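Local atomic coordinates of glutaconate CoA-transferase subunit A (Acidaminococcus fermentans, PDB entry 1POI), a protein that catalyses the transfer of the CoA moiety from acetyl-CoA to (R)-2-hydroxyglutarate and related acids such as glutaconate. Residues A[46-54]-A[102-110]. Sequence-based numbering, arbitrary orientation.
Sequences LTGLGGAAG and QDVIYMMWH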
loop_
_atom_site.group_PDB
_atom_site.type_symbol
_atom_site.label_atom_id
_atom_site.label_comp_id
_atom_site.label_asym_id
_atom_site.label_seq_id
_atom_site.Cartn_x
_atom_site.Cartn_y
_atom_site.Cartn_z
ATOM N N LEU A 46 -21.502 32.150 -19.921
ATOM C CA LEU A 46 -20.791 30.896 -20.088
ATOM C C LEU A 46 -21.741 29.910 -20.765
ATOM O O LEU A 46 -22.972 30.011 -20.640
ATOM C CB LEU A 46 -20.448 30.353 -18.706
ATOM C CG LEU A 46 -19.195 30.762 -17.931
ATOM C CD1 LEU A 46 -18.674 32.105 -18.363
ATOM C CD2 LEU A 46 -19.522 30.731 -16.437
ATOM N N THR A 47 -21.174 28.989 -21.526
ATOM C CA THR A 47 -21.959 27.940 -22.172
ATOM C C THR A 47 -21.242 26.682 -21.679
ATOM O O THR A 47 -20.095 26.755 -21.188
ATOM C CB THR A 47 -21.936 28.052 -23.766
ATOM O OG1 THR A 47 -22.834 29.073 -24.206
ATOM C CG2 THR A 47 -22.386 26.788 -24.436
ATOM N N GLY A 48 -21.919 25.543 -21.749
ATOM C CA GLY A 48 -21.287 24.312 -21.349
ATOM C C GLY A 48 -22.234 23.148 -21.356
ATOM O O GLY A 48 -23.453 23.305 -21.525
ATOM N N LEU A 49 -21.663 21.953 -21.263
ATOM C CA LEU A 49 -22.483 20.754 -21.177
ATOM C C LEU A 49 -22.552 20.485 -19.673
ATOM O O LEU A 49 -21.543 20.582 -18.951
ATOM C CB LEU A 49 -21.842 19.554 -21.875
ATOM C CG LEU A 49 -21.068 19.569 -23.199
ATOM C CD1 LEU A 49 -21.211 18.195 -23.787
ATOM C CD2 LEU A 49 -21.575 20.593 -24.176
ATOM N N GLY A 50 -23.748 20.197 -19.181
ATOM C CA GLY A 50 -23.894 19.928 -17.767
ATOM C C GLY A 50 -23.326 18.597 -17.309
ATOM O O GLY A 50 -22.541 18.554 -16.362
ATOM N N GLY A 51 -23.637 17.532 -18.041
ATOM C CA GLY A 51 -23.198 16.206 -17.646
ATOM C C GLY A 51 -24.148 15.858 -16.523
ATOM O O GLY A 51 -25.300 16.297 -16.556
ATOM N N ALA A 52 -23.706 15.073 -15.548
ATOM C CA ALA A 52 -24.555 14.749 -14.396
ATOM C C ALA A 52 -24.329 15.930 -13.458
ATOM O O ALA A 52 -23.454 15.903 -12.583
ATOM C CB ALA A 52 -24.118 13.469 -13.757
ATOM N N ALA A 53 -25.115 16.979 -13.688
ATOM C CA ALA A 53 -25.008 18.233 -12.960
ATOM C C ALA A 53 -25.707 18.323 -11.611
ATOM O O ALA A 53 -26.793 17.778 -11.407
ATOM C CB ALA A 53 -25.461 19.371 -13.860
ATOM N N GLY A 54 -25.107 19.097 -10.720
ATOM C CA GLY A 54 -25.681 19.265 -9.405
ATOM C C GLY A 54 -25.877 20.708 -8.990
ATOM O O GLY A 54 -26.252 21.557 -9.789
ATOM N N GLN A 102 -27.971 11.645 -21.509
ATOM C CA GLN A 102 -26.711 11.689 -20.770
ATOM C C GLN A 102 -25.592 10.889 -21.435
ATOM O O GLN A 102 -24.414 11.268 -21.397
ATOM C CB GLN A 102 -26.940 11.171 -19.362
ATOM C CG GLN A 102 -25.752 11.268 -18.451
ATOM C CD GLN A 102 -26.132 10.929 -17.031
ATOM O OE1 GLN A 102 -26.834 11.686 -16.370
ATOM N NE2 GLN A 102 -25.661 9.786 -16.550
ATOM N N ASP A 103 -25.971 9.785 -22.058
ATOM C CA ASP A 103 -25.024 8.907 -22.732
ATOM C C ASP A 103 -24.278 9.708 -23.784
ATOM O O ASP A 103 -23.040 9.757 -23.790
ATOM C CB ASP A 103 -25.799 7.755 -23.360
ATOM C CG ASP A 103 -26.815 7.167 -22.400
ATOM O OD1 ASP A 103 -26.455 6.991 -21.210
ATOM O OD2 ASP A 103 -27.969 6.920 -22.810
ATOM N N VAL A 104 -25.048 10.433 -24.593
ATOM C CA VAL A 104 -24.491 11.266 -25.649
ATOM C C VAL A 104 -23.567 12.338 -25.079
ATOM O O VAL A 104 -22.500 12.566 -25.629
ATOM C CB VAL A 104 -25.600 11.883 -26.508
ATOM C CG1 VAL A 104 -25.050 12.936 -27.453
ATOM C CG2 VAL A 104 -26.275 10.810 -27.294
ATOM N N ILE A 105 -23.942 12.967 -23.970
ATOM C CA ILE A 105 -23.097 13.986 -23.366
ATOM C C ILE A 105 -21.730 13.435 -22.935
ATOM O O ILE A 105 -20.693 14.040 -23.192
ATOM C CB ILE A 105 -23.785 14.628 -22.152
ATOM C CG1 ILE A 105 -25.012 15.427 -22.598
ATOM C CG2 ILE A 105 -22.785 15.533 -21.382
ATOM C CD1 ILE A 105 -24.712 16.846 -22.990
ATOM N N TYR A 106 -21.718 12.309 -22.230
ATOM C CA TYR A 106 -20.444 11.741 -21.800
ATOM C C TYR A 106 -19.662 11.286 -23.031
ATOM O O TYR A 106 -18.442 11.377 -23.055
ATOM C CB TYR A 106 -20.652 10.645 -20.737
ATOM C CG TYR A 106 -20.781 11.241 -19.354
ATOM C CD1 TYR A 106 -19.649 11.573 -18.630
ATOM C CD2 TYR A 106 -22.027 11.617 -18.840
ATOM C CE1 TYR A 106 -19.742 12.282 -17.441
ATOM C CE2 TYR A 106 -22.142 12.324 -17.646
ATOM C CZ TYR A 106 -20.996 12.663 -16.954
ATOM O OH TYR A 106 -21.071 13.431 -15.805
ATOM N N MET A 107 -20.364 10.852 -24.073
ATOM C CA MET A 107 -19.693 10.480 -25.316
ATOM C C MET A 107 -19.062 11.747 -25.936
ATOM O O MET A 107 -17.844 11.805 -26.132
ATOM C CB MET A 107 -20.666 9.843 -26.326
ATOM C CG MET A 107 -21.258 8.520 -25.880
ATOM S SD MET A 107 -20.359 6.994 -26.262
ATOM C CE MET A 107 -18.646 7.491 -26.168
ATOM N N MET A 108 -19.882 12.763 -26.193
ATOM C CA MET A 108 -19.421 14.024 -26.770
ATOM C C MET A 108 -18.102 14.485 -26.181
ATOM O O MET A 108 -17.171 14.822 -26.902
ATOM C CB MET A 108 -20.486 15.107 -26.608
ATOM C CG MET A 108 -21.732 14.834 -27.454
ATOM S SD MET A 108 -23.074 15.994 -27.212
ATOM C CE MET A 108 -22.234 17.503 -27.188
ATOM N N TRP A 109 -18.014 14.477 -24.866
ATOM C CA TRP A 109 -16.795 14.879 -24.202
ATOM C C TRP A 109 -15.718 13.857 -24.535
ATOM O O TRP A 109 -14.571 14.214 -24.796
ATOM C CB TRP A 109 -17.005 14.924 -22.687
ATOM C CG TRP A 109 -17.496 16.223 -22.123
ATOM C CD1 TRP A 109 -17.141 17.470 -22.529
ATOM C CD2 TRP A 109 -18.311 16.402 -20.947
ATOM N NE1 TRP A 109 -17.661 18.414 -21.672
ATOM C CE2 TRP A 109 -18.384 17.784 -20.692
ATOM C CE3 TRP A 109 -18.976 15.524 -20.082
ATOM C CZ2 TRP A 109 -19.095 18.314 -19.606
ATOM C CZ3 TRP A 109 -19.683 16.057 -19.000
ATOM C CH2 TRP A 109 -19.734 17.435 -18.775
ATOM N N HIS A 110 -16.072 12.576 -24.544
ATOM C CA HIS A 110 -15.067 11.565 -24.832
ATOM C C HIS A 110 -14.503 11.705 -26.253
ATOM O O HIS A 110 -13.276 11.765 -26.434
ATOM C CB HIS A 110 -15.584 10.149 -24.537
ATOM C CG HIS A 110 -14.505 9.111 -24.523
ATOM N ND1 HIS A 110 -14.615 7.916 -25.200
ATOM C CD2 HIS A 110 -13.270 9.116 -23.970
ATOM C CE1 HIS A 110 -13.496 7.230 -25.067
ATOM N NE2 HIS A 110 -12.661 7.935 -24.324
#
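Leu49 packs against three side chains of helix 102-110: Ile105, Met108 and Trp109. Leu49 CD1 stands over one face of the Trp109 indole, 4.2 Å from the centroid of the five-membered ring and 10° off the ring normal, which qualifies as a CH-pi contact. Leu49 CD1 also lies 3.6 Å from Met108 CE, brought round by a bend at the last torsion of Met108 (chi3 43°), and 3.8 Å from Ile105 CD1. Ile105 forks: CG1 carries CD1 to Leu49, while CG2, anti to the backbone N, touches Gly51 CA at 3.8 Å and also borders Leu49 CD1. Gly51, which has no side chain, brings its CA to within 3.8 Å of Trp109 CZ3.

The polar link is Ala52 N to Tyr106 OH, 3.1 Å with an N-H...O angle of 165°; the amide arrives at the ring edge, near its plane. Trp109 CZ3 lies over the rim of one phenol face, and Gln196 hydrogen-bonds the same hydroxyl. The contact thus joins the end of strand 46-49, in the parallel sheet of this Rossmann-like CoA-transferase domain, to helix 102-110, packed across it. Chemically, apolar packing dominates, while the buried Ala52 amide is satisfied by a phenol oxygen with a second polar partner.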